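Local coordinates for cell division control protein 4 (Saccharomyces cerevisiae, PDB 3V7D) that recognises phosphorylated target proteins such as the CDK inhibitor SIC1 for an SCF E3 ubiquitin ligase that marks them for proteasomal degradation, at residues L93-L96 / E97-I101. The protein carries 1 engineered substitution. Sequence-based numbering, arbitrary orientation.
Sequences LSFL and ENIFI
F95 and I99 stand one helical turn apart and point the same way, side by side. CE2 of F95 comes 4.0 Å from CB of I99, and CZ of F95 lies 4.1 Å from CD1 of I99. I99 approaches the ring obliquely. Both side chains swing away from their backbone N, F95 with CG at chi1 179° and I99 with CG1, which keeps ring and branch alongside each other. The other branch, CG2 of I99, falls back on the backbone and sits 3.4 Å from L96 O.

S94 and N98 form a second pair, also one turn apart. CB of N98 packs 3.4 Å from S94 O, and a backbone bond links the same two residues.

Four i to i+4 backbone bonds join the two turns. N98 N gives its hydrogen to S94 O at 3.0 Å. I99 N bonds F95 O at 2.8 Å. E97 N and F100 N likewise bond L93 O and L96 O.

All of this lies on helix 87-106. The next strand, 113-118, pairs with strand 455-462 in a sheet of the WD40 propeller. F32 meets the F95 ring edge-to-face and also touches I99, while L59 and L60 of helix 53-62 pack on F95. L93 and L96 touch a chain of another protein.

The backbone bonds pair the O atoms of L93 to L96 with the N atoms of E97 to F100. The buried F95-I99 pair is joined by apolar packing, and it ties the helix to the F-box helices 32-39 and 53-62.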
loop_
_atom_site.group_PDB
_atom_site.type_symbol
_atom_site.label_atom_id
_atom_site.label_comp_id
_atom_site.label_asym_id
_atom_site.label_seq_id
_atom_site.Cartn_x
_atom_site.Cartn_y
_atom_site.Cartn_z
ATOM N N LEU B 93 -9.139 11.211 -10.203
ATOM C CA LEU B 93 -8.415 10.686 -11.360
ATOM C C LEU B 93 -7.447 9.570 -10.963
ATOM O O LEU B 93 -7.310 8.571 -11.669
ATOM C CB LEU B 93 -7.672 11.799 -12.103
ATOM C CG LEU B 93 -8.524 12.857 -12.825
ATOM C CD1 LEU B 93 -7.732 13.484 -13.966
ATOM C CD2 LEU B 93 -9.854 12.300 -13.334
ATOM N N SER B 94 -6.778 9.750 -9.831
ATOM C CA SER B 94 -5.886 8.730 -9.307
ATOM C C SER B 94 -6.678 7.461 -9.019
ATOM O O SER B 94 -6.237 6.358 -9.343
ATOM C CB SER B 94 -5.205 9.220 -8.026
ATOM O OG SER B 94 -4.351 8.227 -7.484
ATOM N N PHE B 95 -7.856 7.618 -8.423
ATOM C CA PHE B 95 -8.641 6.456 -8.044
ATOM C C PHE B 95 -9.103 5.675 -9.268
ATOM O O PHE B 95 -9.023 4.445 -9.298
ATOM C CB PHE B 95 -9.853 6.834 -7.193
ATOM C CG PHE B 95 -10.683 5.651 -6.813
ATOM C CD1 PHE B 95 -10.381 4.914 -5.676
ATOM C CD2 PHE B 95 -11.742 5.246 -7.612
ATOM C CE1 PHE B 95 -11.126 3.810 -5.339
ATOM C CE2 PHE B 95 -12.489 4.143 -7.280
ATOM C CZ PHE B 95 -12.183 3.422 -6.141
ATOM N N LEU B 96 -9.598 6.397 -10.267
ATOM C CA LEU B 96 -10.122 5.772 -11.475
ATOM C C LEU B 96 -9.033 5.011 -12.219
ATOM O O LEU B 96 -9.261 3.902 -12.696
ATOM C CB LEU B 96 -10.774 6.814 -12.387
ATOM C CG LEU B 96 -12.101 7.380 -11.870
ATOM C CD1 LEU B 96 -12.617 8.484 -12.779
ATOM C CD2 LEU B 96 -13.136 6.270 -11.731
ATOM N N GLU B 97 -7.852 5.608 -12.308
ATOM C CA GLU B 97 -6.718 4.947 -12.941
ATOM C C GLU B 97 -6.326 3.685 -12.170
ATOM O O GLU B 97 -6.130 2.620 -12.759
ATOM C CB GLU B 97 -5.522 5.899 -13.067
ATOM C CG GLU B 97 -4.269 5.223 -13.606
ATOM C CD GLU B 97 -3.177 6.206 -14.000
ATOM O OE1 GLU B 97 -3.097 7.298 -13.398
ATOM O OE2 GLU B 97 -2.396 5.882 -14.919
ATOM N N ASN B 98 -6.233 3.802 -10.850
ATOM C CA ASN B 98 -5.865 2.661 -10.018
ATOM C C ASN B 98 -6.890 1.532 -10.031
ATOM O O ASN B 98 -6.526 0.360 -9.991
ATOM C CB ASN B 98 -5.579 3.099 -8.579
ATOM C CG ASN B 98 -4.216 3.741 -8.431
ATOM O OD1 ASN B 98 -4.098 4.896 -8.017
ATOM N ND2 ASN B 98 -3.174 2.996 -8.779
ATOM N N ILE B 99 -8.170 1.875 -10.079
ATOM C CA ILE B 99 -9.198 0.844 -10.030
ATOM C C ILE B 99 -9.274 0.129 -11.384
ATOM O O ILE B 99 -9.574 -1.064 -11.454
ATOM C CB ILE B 99 -10.578 1.410 -9.578
ATOM C CG1 ILE B 99 -11.429 0.308 -8.942
ATOM C CG2 ILE B 99 -11.317 2.086 -10.733
ATOM C CD1 ILE B 99 -10.884 -0.203 -7.628
ATOM N N PHE B 100 -8.967 0.861 -12.452
ATOM C CA PHE B 100 -8.930 0.297 -13.799
ATOM C C PHE B 100 -7.789 -0.710 -13.900
ATOM O O PHE B 100 -7.970 -1.831 -14.375
ATOM C CB PHE B 100 -8.756 1.418 -14.833
ATOM C CG PHE B 100 -8.394 0.931 -16.216
ATOM C CD1 PHE B 100 -9.359 0.378 -17.052
ATOM C CD2 PHE B 100 -7.092 1.047 -16.687
ATOM C CE1 PHE B 100 -9.030 -0.067 -18.329
ATOM C CE2 PHE B 100 -6.754 0.605 -17.961
ATOM C CZ PHE B 100 -7.727 0.048 -18.784
ATOM N N ILE B 101 -6.613 -0.298 -13.441
ATOM C CA ILE B 101 -5.440 -1.159 -13.444
ATOM C C ILE B 101 -5.649 -2.407 -12.584
ATOM O O ILE B 101 -5.339 -3.522 -13.010
ATOM C CB ILE B 101 -4.193 -0.378 -12.978
ATOM C CG1 ILE B 101 -3.820 0.665 -14.034
ATOM C CG2 ILE B 101 -3.021 -1.321 -12.690
ATOM C CD1 ILE B 101 -2.699 1.588 -13.622
#